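Local coordinates for protein AGR_C_1268p (Agrobacterium tumefaciens str. C58, PDB 2GHS) that probably binds a divalent metal ion and opens sugar lactones as a gluconolactonase of the SMP-30/regucalcin family, at residues S183-P188 with G241-A246; A146-T151 with V206-R211; A94-S99 with G139-S144; A63-I68 with L287-R292. All coordinates share one frame; numbering follows the deposited sequence. Where two conformers were deposited one is given.

All four contacts lie between or beside blades of one beta-propeller, the fold of the SMP-30 family. Interactions 1, 2 and 3 are connected: F186 of interaction 1 packs on W148 and L208 of interaction 2 (F186 CZ to W148 CG 3.6 Å), while R140 NE of interaction 3 is probably hydrogen-bonded to I184 O of interaction 1 (2.9 Å). Interactions 2 and 3 have centres about 11 Å apart. Interaction 4 lies across the centre of the chain from interactions 1 and 2 and touches interaction 3 through F66 and L95. Interactions 1 and 4 flank the predicted metal site: N245 is about 5 Å from D233 and T289 about 5 Å from E52, between side chains.

Interaction 1: S183-P188 with G241-A246; sequences SICFSP and GHIWNA
C185 and I243 make the apolar part of this contact, with C185 SG 4.4 Å from I243 CG1. Both side chains start toward the opposing segment. This is a loose van der Waals approach, and the side chain of S235 packs against both residues.

At one end the contact is of a proline with a glycine backbone. The ring of P188 rests on G241, CG being 3.6 Å from G241 N and CD 3.7 Å from G241 CA, in the turn leading into strand 243-248. The backbone of G241 has a positive phi at which a CB would press on the carbonyl O of the preceding residue; it is this conformation, rather than the proline, that suits a glycine.

The polar end joins S183 and N245. S183 OG and N245 ND2 are 4.0 Å apart, too far for a hydrogen bond, yet both bond to the hydroxyl of S235. Each reaches that point because its side chain extends anti to the backbone N (chi1 -169° for S183, 175° for N245).

The chains run in nearly opposite directions, 163° apart, without sharing backbone bonds: 183-186 pairs with 192-197, and 243-246 with 231-237 and 252-256. The contact therefore joins consecutive propeller blades face to face. S183 follows the predicted metal ligand N182, and N245 approaches D233, the predicted proton donor/acceptor. One hydroxyl, that of S235, thus serves two buried polar side chains from neighbouring blades and ties together residues that would lie just behind the predicted metal ligands.

Interaction 2: A146-T151 with V206-R211; sequences ALWIGT and VPLDAR
W148 meets L208 and V206 with the benzo end of its indole. The side chain of L208 slants across that end: CD2 is 3.7 Å from W148 CZ2 and 4.0 Å from CH2, while L208 CD1 is 4.1 Å from CZ2. V206 CB stands farther along the same rim, 4.5 Å from W148 CH2. Both aliphatic groups come in at the ring edge, near its plane, rather than over a face. With chi1 -79°, CG of W148 sits beside the backbone N and anti to the carbonyl carbon, which carries the indole outward to the neighbouring chain. Its NE1 donates to G213 O, fixing the rotation of the ring, and F186 adds an edge-to-face aromatic contact.

W148 lies on strand 147-153, whereas 206-207 ends strand 202-207, a later strand of the same continuous run of antiparallel strands; in a six-bladed propeller of this family, such packing is consistent with one blade lying against the next. Just after V206 and L208, the opposing chain closes an Asx turn: R211 N donates to D209 OD1 (2.9 Å, N-H...O angle 150°), approaching from above the carboxylate plane.

Farther along, I149 turns to the other side of the strand and packs on A106 of strand 102-107. At T151 the hydroxyl is hydrogen-bonded to E128, one of the residues that bind the potassium ion.

Interaction 3: A94-S99 with G139-S144; sequences ALAKIS and GRMHPS
A96 and M141 carry the contact, the methyl of one pressed into the bent chain of the other. A96 CB lies 3.6 Å from M141 CG and 3.7 Å from SE of this selenomethionine, so the middle of the chain does the touching. Starting with CG beside the backbone N (chi1 -70°), M141 bends again at chi2 (-62°), which sets the selenium alongside the alanine instead of extending beyond it; a further bend at chi3 turns the terminal methyl.

A94 and G139 face each other in a simpler way. The methyl of A94 points toward the glycine backbone, with CB 4.3 Å from G139 CA; the CA atoms of these two are 5.6 Å apart. The spacing widens to 7.0 Å between the CA atoms of A96 and M141, where a larger side chain fills the gap. The two chains run in nearly the same direction here without backbone bonding between them.

Beyond M141 the second segment turns, and H142 braces the turn from within. Its ND1 receives S144 N at 3.0 Å in a fairly straight bond (166°), tilted from the imidazole plane, and also meets S144 OG at 2.9 Å. P143 CD lies over the centre of one ring face, while NE2 is hydrogen-bonded to G190 O.

Strands 92-99 and 134-141 are edge strands of two adjacent sheets, as expected for the inner strands of neighbouring propeller blades. I149 of strand 147-153 packs on A94 and L147 of that strand on M141; P322 also covers M141, and on the far side L95 packs on W64 and F66 of strand 62-67.

Interaction 4: A63-I68 with L287-R292; sequences AWWFNI and LVTSAR
At the closure of the propeller ring, where N-terminal strand 41-44 completes a blade otherwise built from C-terminal strands, W65 and A63 pack on T289 and L287 of that blade. This is the joint between the last blade and the one holding strand 62-67. The segments 63-67 and 287-290 run almost in register and in the same direction, their axes 10° apart and 9.4 Å at closest approach, a separation of packed sheets and not of paired strands.

The methyl group of T289 lies over one face of the W65 indole, with T289 CG2 4.2 Å from W65 CG. L287 uses a single branch for two partners: CD1 touches A63 CB at 3.9 Å and W65 CZ3 at 4.3 Å, reaching the indole obliquely. With CG of L287 anti to the backbone N (chi1 176°), the leucine extends across the gap to meet them. P54 of strand 51-57 and T309 of strand 309-311 contact W65, L287 and T289 as well, enclosing the cluster, and W65 also stacks on the ring of H74.

T289 divides its side chain by polarity. While CG2 meets the indole, OG1 is hydrogen-bonded to the hydroxyl of T274 and to C275 O, which fixes its rotation and satisfies a buried hydroxyl. The contact across the joint is wholly apolar, and the polar anchoring stays inside the closing blade. T289 brings this packed seam close to a predicted metal ligand, E52: the side chains of T289 and E52 are about 5 Å apart.

Interaction 1: S183-P188 with G241-A246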
# COMPACT_ATOMS: atom_id res chain seq x y z
N SER A 183 1.92 1.76 6.29
CA SER A 183 1.41 0.58 7.02
C SER A 183 -0.04 0.59 7.35
O SER A 183 -0.45 -0.01 8.34
CB SER A 183 2.24 0.35 8.28
OG SER A 183 1.96 -0.92 8.90
N ILE A 184 -0.84 1.27 6.53
CA ILE A 184 -2.29 1.30 6.77
C ILE A 184 -2.92 -0.04 6.44
O ILE A 184 -2.80 -0.57 5.31
CB ILE A 184 -2.94 2.44 5.97
CG1 ILE A 184 -2.39 3.81 6.42
CG2 ILE A 184 -4.43 2.39 6.14
CD1 ILE A 184 -2.87 4.93 5.50
N CYS A 185 -3.55 -0.63 7.45
CA CYS A 185 -4.28 -1.86 7.26
C CYS A 185 -5.20 -2.10 8.45
O CYS A 185 -5.23 -1.32 9.39
CB CYS A 185 -3.32 -3.06 7.07
SG CYS A 185 -2.22 -3.36 8.42
N PHE A 186 -6.00 -3.14 8.38
CA PHE A 186 -7.09 -3.35 9.32
C PHE A 186 -7.19 -4.80 9.80
O PHE A 186 -6.89 -5.73 9.07
CB PHE A 186 -8.44 -2.94 8.68
CG PHE A 186 -8.41 -1.54 8.17
CD1 PHE A 186 -8.50 -0.46 9.04
CD2 PHE A 186 -8.26 -1.30 6.82
CE1 PHE A 186 -8.41 0.85 8.54
CE2 PHE A 186 -8.17 -0.02 6.30
CZ PHE A 186 -8.23 1.08 7.16
N SER A 187 -7.64 -4.98 11.03
CA SER A 187 -7.84 -6.30 11.59
C SER A 187 -8.96 -7.05 10.89
O SER A 187 -9.81 -6.42 10.22
CB SER A 187 -8.12 -6.16 13.08
OG SER A 187 -9.39 -5.59 13.31
N PRO A 188 -9.02 -8.38 11.06
CA PRO A 188 -10.02 -9.17 10.35
C PRO A 188 -11.46 -8.76 10.57
O PRO A 188 -12.25 -8.81 9.65
CB PRO A 188 -9.77 -10.60 10.86
CG PRO A 188 -8.31 -10.62 11.17
CD PRO A 188 -8.09 -9.25 11.83
N GLY A 241 -5.04 -12.04 11.52
CA GLY A 241 -4.71 -10.78 12.14
C GLY A 241 -3.24 -10.45 12.18
O GLY A 241 -2.88 -9.42 12.76
N HIS A 242 -2.36 -11.28 11.60
CA HIS A 242 -0.94 -10.95 11.51
C HIS A 242 -0.75 -9.80 10.55
O HIS A 242 -1.39 -9.74 9.50
CB HIS A 242 -0.09 -12.14 11.04
CG HIS A 242 0.07 -13.22 12.06
ND1 HIS A 242 1.10 -14.16 12.02
CD2 HIS A 242 -0.72 -13.58 13.10
CE1 HIS A 242 0.97 -15.00 13.03
NE2 HIS A 242 -0.13 -14.67 13.70
N ILE A 243 0.22 -8.94 10.86
CA ILE A 243 0.61 -7.82 9.98
C ILE A 243 1.84 -8.23 9.19
O ILE A 243 2.82 -8.73 9.76
CB ILE A 243 0.84 -6.54 10.81
CG1 ILE A 243 -0.49 -6.10 11.46
CG2 ILE A 243 1.51 -5.47 9.95
CD1 ILE A 243 -0.36 -4.96 12.39
N TRP A 244 1.79 -8.00 7.87
CA TRP A 244 2.87 -8.28 6.98
C TRP A 244 3.31 -6.92 6.41
O TRP A 244 2.54 -6.29 5.69
CB TRP A 244 2.41 -9.19 5.84
CG TRP A 244 1.97 -10.57 6.28
CD1 TRP A 244 0.88 -10.89 7.02
CD2 TRP A 244 2.65 -11.80 6.01
NE1 TRP A 244 0.82 -12.26 7.19
CE2 TRP A 244 1.90 -12.83 6.58
CE3 TRP A 244 3.80 -12.13 5.29
CZ2 TRP A 244 2.27 -14.20 6.47
CZ3 TRP A 244 4.17 -13.49 5.17
CH2 TRP A 244 3.42 -14.48 5.78
N ASN A 245 4.50 -6.48 6.78
CA ASN A 245 5.01 -5.12 6.53
C ASN A 245 6.26 -5.13 5.66
O ASN A 245 7.27 -5.78 6.02
CB ASN A 245 5.34 -4.43 7.87
CG ASN A 245 5.97 -3.09 7.69
OD1 ASN A 245 7.12 -2.86 8.12
ND2 ASN A 245 5.23 -2.17 7.07
N ALA A 246 6.22 -4.40 4.55
CA ALA A 246 7.39 -4.18 3.70
C ALA A 246 8.36 -3.25 4.43
O ALA A 246 7.96 -2.18 4.89
CB ALA A 246 6.99 -3.59 2.37

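Interaction 2: A146-T151 with V206-R211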
# COMPACT_ATOMS: atom_id res chain seq x y z
N ALA A 146 -15.24 2.53 3.38
CA ALA A 146 -14.48 3.78 3.49
C ALA A 146 -12.99 3.53 3.27
O ALA A 146 -12.43 2.46 3.61
CB ALA A 146 -14.67 4.37 4.86
N LEU A 147 -12.36 4.52 2.64
CA LEU A 147 -10.91 4.48 2.34
C LEU A 147 -10.19 5.22 3.46
O LEU A 147 -10.64 6.27 3.89
CB LEU A 147 -10.66 5.22 1.01
CG LEU A 147 -9.19 5.45 0.60
CD1 LEU A 147 -8.54 4.12 0.22
CD2 LEU A 147 -9.09 6.47 -0.60
N TRP A 148 -9.03 4.71 3.88
CA TRP A 148 -8.06 5.50 4.61
C TRP A 148 -6.94 5.82 3.60
O TRP A 148 -6.40 4.93 2.93
CB TRP A 148 -7.47 4.74 5.79
CG TRP A 148 -8.29 4.67 7.03
CD1 TRP A 148 -9.66 4.62 7.14
CD2 TRP A 148 -7.79 4.51 8.35
NE1 TRP A 148 -10.03 4.49 8.45
CE2 TRP A 148 -8.91 4.42 9.21
CE3 TRP A 148 -6.51 4.45 8.90
CZ2 TRP A 148 -8.78 4.27 10.59
CZ3 TRP A 148 -6.39 4.30 10.28
CH2 TRP A 148 -7.52 4.23 11.09
N ILE A 149 -6.54 7.08 3.54
CA ILE A 149 -5.52 7.51 2.64
C ILE A 149 -4.58 8.52 3.30
O ILE A 149 -5.04 9.47 3.93
CB ILE A 149 -6.16 8.07 1.34
CG1 ILE A 149 -5.09 8.54 0.34
CG2 ILE A 149 -7.10 9.22 1.63
CD1 ILE A 149 -4.29 7.42 -0.25
N GLY A 150 -3.29 8.28 3.14
CA GLY A 150 -2.23 9.14 3.60
C GLY A 150 -1.76 10.15 2.59
O GLY A 150 -1.75 9.91 1.36
N THR A 151 -1.32 11.30 3.10
CA THR A 151 -0.67 12.30 2.26
C THR A 151 0.66 12.70 2.91
O THR A 151 0.90 12.39 4.10
CB THR A 151 -1.49 13.56 2.10
OG1 THR A 151 -1.64 14.16 3.39
CG2 THR A 151 -2.84 13.26 1.45
N VAL A 206 -5.41 1.49 16.38
CA VAL A 206 -6.50 2.42 16.60
C VAL A 206 -7.83 1.62 16.72
O VAL A 206 -8.21 0.91 15.81
CB VAL A 206 -6.63 3.42 15.39
CG1 VAL A 206 -7.66 4.52 15.71
CG2 VAL A 206 -5.32 4.03 15.05
N PRO A 207 -8.57 1.75 17.84
CA PRO A 207 -9.87 1.11 17.90
C PRO A 207 -10.87 1.83 17.03
O PRO A 207 -10.86 3.07 16.98
CB PRO A 207 -10.22 1.21 19.40
CG PRO A 207 -9.46 2.29 19.92
CD PRO A 207 -8.24 2.47 19.07
N LEU A 208 -11.63 1.05 16.25
CA LEU A 208 -12.55 1.57 15.26
C LEU A 208 -13.94 1.05 15.47
O LEU A 208 -14.14 -0.02 16.04
CB LEU A 208 -12.15 1.13 13.83
CG LEU A 208 -10.70 1.30 13.39
CD1 LEU A 208 -10.50 0.84 11.97
CD2 LEU A 208 -10.29 2.75 13.58
N ASP A 209 -14.90 1.83 14.98
CA ASP A 209 -16.29 1.41 14.69
C ASP A 209 -16.26 0.62 13.40
O ASP A 209 -15.97 1.18 12.29
CB ASP A 209 -17.16 2.67 14.56
CG ASP A 209 -18.64 2.39 14.31
OD1 ASP A 209 -18.98 1.24 13.90
OD2 ASP A 209 -19.46 3.36 14.46
N ALA A 210 -16.50 -0.68 13.49
CA ALA A 210 -16.42 -1.54 12.29
C ALA A 210 -17.42 -1.15 11.22
O ALA A 210 -17.18 -1.45 10.04
CB ALA A 210 -16.56 -3.03 12.62
N ARG A 211 -18.50 -0.46 11.59
CA ARG A 211 -19.55 -0.12 10.62
C ARG A 211 -19.18 1.10 9.74
O ARG A 211 -19.79 1.30 8.67
CB ARG A 211 -20.88 0.16 11.30
CG ARG A 211 -21.54 -1.08 11.85
CD ARG A 211 -22.97 -0.81 12.30
NE ARG A 211 -23.88 -0.57 11.16
CZ ARG A 211 -25.07 0.03 11.26
NH1 ARG A 211 -25.51 0.51 12.42
NH2 ARG A 211 -25.82 0.20 10.17

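Interaction 3: A94-S99 with G139-S144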
# COMPACT_ATOMS: atom_id res chain seq x y z
N ALA A 94 -3.05 5.06 -4.74
CA ALA A 94 -3.93 3.99 -4.20
C ALA A 94 -5.09 3.77 -5.11
O ALA A 94 -5.56 4.69 -5.75
CB ALA A 94 -4.44 4.30 -2.83
N LEU A 95 -5.54 2.52 -5.15
CA LEU A 95 -6.63 2.11 -6.02
C LEU A 95 -7.64 1.26 -5.24
O LEU A 95 -7.25 0.35 -4.53
CB LEU A 95 -6.09 1.27 -7.19
CG LEU A 95 -7.00 0.87 -8.35
CD1 LEU A 95 -7.28 2.05 -9.27
CD2 LEU A 95 -6.41 -0.28 -9.17
N ALA A 96 -8.93 1.53 -5.46
CA ALA A 96 -10.00 0.73 -4.88
C ALA A 96 -10.97 0.39 -5.98
O ALA A 96 -11.29 1.21 -6.85
CB ALA A 96 -10.69 1.45 -3.78
N LYS A 97 -11.48 -0.83 -5.93
CA LYS A 97 -12.53 -1.22 -6.83
C LYS A 97 -13.86 -0.68 -6.32
O LYS A 97 -14.14 -0.78 -5.13
CB LYS A 97 -12.61 -2.75 -6.95
CG LYS A 97 -13.68 -3.31 -7.89
CD LYS A 97 -13.52 -4.82 -8.12
CE LYS A 97 -14.53 -5.33 -9.05
NZ LYS A 97 -14.34 -6.80 -9.36
N ILE A 98 -14.69 -0.16 -7.23
CA ILE A 98 -16.08 0.20 -6.97
C ILE A 98 -17.04 -0.86 -7.52
O ILE A 98 -18.02 -1.30 -6.85
CB ILE A 98 -16.39 1.58 -7.50
CG1 ILE A 98 -15.58 2.62 -6.77
CG2 ILE A 98 -17.90 1.89 -7.37
CD1 ILE A 98 -15.64 4.00 -7.37
N SER A 99 -16.76 -1.27 -8.75
CA SER A 99 -17.60 -2.23 -9.43
C SER A 99 -16.78 -2.83 -10.57
O SER A 99 -15.64 -2.45 -10.79
CB SER A 99 -18.84 -1.54 -10.01
OG SER A 99 -18.48 -0.79 -11.16
N GLY A 139 -2.49 3.94 1.05
CA GLY A 139 -3.91 3.97 1.42
C GLY A 139 -4.43 2.56 1.42
O GLY A 139 -3.81 1.66 0.85
N ARG A 140 -5.55 2.33 2.11
CA ARG A 140 -6.17 0.99 2.10
C ARG A 140 -7.66 1.10 2.43
O ARG A 140 -8.05 1.96 3.20
CB ARG A 140 -5.46 0.03 3.06
CG ARG A 140 -5.82 -1.45 2.76
CD ARG A 140 -4.93 -2.45 3.41
NE ARG A 140 -3.53 -2.22 3.06
CZ ARG A 140 -3.01 -2.55 1.89
NH1 ARG A 140 -3.75 -3.15 0.99
NH2 ARG A 140 -1.73 -2.26 1.63
N MSE A 141 -8.45 0.20 1.85
CA MSE A 141 -9.88 0.11 2.08
C MSE A 141 -10.23 -0.60 3.39
O MSE A 141 -9.72 -1.69 3.69
CB MSE A 141 -10.55 -0.64 0.92
CG MSE A 141 -10.58 0.12 -0.39
SE MSE A 141 -11.61 1.76 -0.20
CE MSE A 141 -13.16 1.02 0.68
N HIS A 142 -11.15 0.01 4.14
CA HIS A 142 -11.75 -0.56 5.32
C HIS A 142 -13.00 -1.35 4.86
O HIS A 142 -13.68 -0.94 3.91
CB HIS A 142 -12.09 0.58 6.31
CG HIS A 142 -12.67 0.08 7.58
ND1 HIS A 142 -14.00 -0.18 7.73
CD2 HIS A 142 -12.09 -0.29 8.74
CE1 HIS A 142 -14.24 -0.68 8.93
NE2 HIS A 142 -13.08 -0.76 9.57
N PRO A 143 -13.33 -2.47 5.54
CA PRO A 143 -14.49 -3.24 5.12
C PRO A 143 -15.87 -2.54 5.12
O PRO A 143 -16.81 -3.03 4.47
CB PRO A 143 -14.46 -4.47 6.02
CG PRO A 143 -13.49 -4.26 6.98
CD PRO A 143 -12.57 -3.15 6.58
N SER A 144 -16.00 -1.42 5.81
CA SER A 144 -17.21 -0.60 5.77
C SER A 144 -17.42 0.08 4.40
O SER A 144 -18.50 0.62 4.13
CB SER A 144 -17.12 0.49 6.82
OG SER A 144 -16.06 1.38 6.50

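Interaction 4: A63-I68 with L287-R292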
# COMPACT_ATOMS: atom_id res chain seq x y z
N ALA A 63 -3.76 -7.97 -11.04
CA ALA A 63 -3.05 -7.16 -10.07
C ALA A 63 -2.83 -5.77 -10.66
O ALA A 63 -2.52 -5.62 -11.83
CB ALA A 63 -1.71 -7.83 -9.72
N TRP A 64 -2.97 -4.78 -9.81
CA TRP A 64 -2.78 -3.39 -10.16
C TRP A 64 -1.76 -2.78 -9.18
O TRP A 64 -1.72 -3.14 -7.99
CB TRP A 64 -4.10 -2.65 -10.02
CG TRP A 64 -5.20 -3.11 -10.94
CD1 TRP A 64 -6.10 -4.08 -10.70
CD2 TRP A 64 -5.54 -2.54 -12.21
NE1 TRP A 64 -6.97 -4.19 -11.76
CE2 TRP A 64 -6.64 -3.23 -12.69
CE3 TRP A 64 -5.01 -1.50 -12.98
CZ2 TRP A 64 -7.22 -2.93 -13.93
CZ3 TRP A 64 -5.60 -1.19 -14.21
CH2 TRP A 64 -6.69 -1.92 -14.67
N TRP A 65 -0.93 -1.86 -9.68
CA TRP A 65 -0.07 -1.06 -8.78
C TRP A 65 0.32 0.22 -9.48
O TRP A 65 -0.01 0.42 -10.67
CB TRP A 65 1.18 -1.84 -8.32
CG TRP A 65 2.13 -2.23 -9.38
CD1 TRP A 65 3.19 -1.50 -9.84
CD2 TRP A 65 2.15 -3.46 -10.09
NE1 TRP A 65 3.86 -2.21 -10.81
CE2 TRP A 65 3.24 -3.42 -10.97
CE3 TRP A 65 1.34 -4.61 -10.07
CZ2 TRP A 65 3.53 -4.46 -11.84
CZ3 TRP A 65 1.64 -5.66 -10.93
CH2 TRP A 65 2.73 -5.56 -11.81
N PHE A 66 1.01 1.11 -8.75
CA PHE A 66 1.44 2.34 -9.33
C PHE A 66 2.95 2.47 -9.42
O PHE A 66 3.68 1.88 -8.64
CB PHE A 66 0.91 3.53 -8.49
CG PHE A 66 -0.57 3.63 -8.44
CD1 PHE A 66 -1.28 2.95 -7.44
CD2 PHE A 66 -1.25 4.42 -9.33
CE1 PHE A 66 -2.68 3.04 -7.38
CE2 PHE A 66 -2.63 4.51 -9.30
CZ PHE A 66 -3.35 3.81 -8.33
N ASN A 67 3.38 3.28 -10.37
CA ASN A 67 4.74 3.85 -10.41
C ASN A 67 4.56 5.33 -10.10
O ASN A 67 4.29 6.10 -10.99
CB ASN A 67 5.38 3.62 -11.76
CG ASN A 67 6.87 3.92 -11.77
OD1 ASN A 67 7.46 4.19 -10.74
ND2 ASN A 67 7.48 3.84 -12.96
N ILE A 68 4.64 5.66 -8.81
CA ILE A 68 4.04 6.93 -8.33
C ILE A 68 4.61 8.13 -9.08
O ILE A 68 3.87 8.93 -9.67
CB ILE A 68 4.22 7.14 -6.80
CG1 ILE A 68 3.43 6.12 -6.00
CG2 ILE A 68 3.74 8.59 -6.42
CD1 ILE A 68 3.57 6.35 -4.50
N LEU A 287 2.18 -10.77 -3.30
CA LEU A 287 2.93 -9.87 -4.21
C LEU A 287 3.65 -8.79 -3.41
O LEU A 287 3.10 -8.35 -2.39
CB LEU A 287 1.92 -9.24 -5.22
CG LEU A 287 2.41 -8.20 -6.23
CD1 LEU A 287 1.45 -8.18 -7.40
CD2 LEU A 287 2.48 -6.81 -5.62
N VAL A 288 4.84 -8.36 -3.85
CA VAL A 288 5.66 -7.36 -3.15
C VAL A 288 6.26 -6.43 -4.18
O VAL A 288 6.93 -6.90 -5.11
CB VAL A 288 6.80 -8.03 -2.35
CG1 VAL A 288 7.54 -7.01 -1.58
CG2 VAL A 288 6.25 -9.15 -1.44
N THR A 289 5.94 -5.14 -4.09
CA THR A 289 6.55 -4.10 -4.90
C THR A 289 7.83 -3.59 -4.27
O THR A 289 8.08 -3.70 -3.05
CB THR A 289 5.60 -2.91 -5.14
OG1 THR A 289 5.02 -2.49 -3.90
CG2 THR A 289 4.46 -3.33 -6.05
N SER A 290 8.62 -2.95 -5.12
CA SER A 290 9.86 -2.33 -4.69
C SER A 290 10.18 -1.07 -5.53
O SER A 290 9.44 -0.69 -6.43
CB SER A 290 11.03 -3.32 -4.72
OG SER A 290 11.39 -3.68 -6.05
N ALA A 291 11.26 -0.41 -5.16
CA ALA A 291 11.61 0.90 -5.75
C ALA A 291 13.09 0.99 -6.12
O ALA A 291 13.95 0.34 -5.52
CB ALA A 291 11.26 2.05 -4.75
N ARG A 292 13.38 1.84 -7.12
CA ARG A 292 14.73 2.27 -7.47
C ARG A 292 15.03 3.70 -7.00
O ARG A 292 16.15 4.19 -7.16
CB ARG A 292 14.93 2.23 -8.98
CG ARG A 292 15.18 0.87 -9.49
CD ARG A 292 15.61 0.82 -10.95
NE ARG A 292 15.98 -0.57 -11.21
CZ ARG A 292 16.56 -1.04 -12.30
NH1 ARG A 292 16.87 -0.25 -13.31
NH2 ARG A 292 16.83 -2.34 -12.35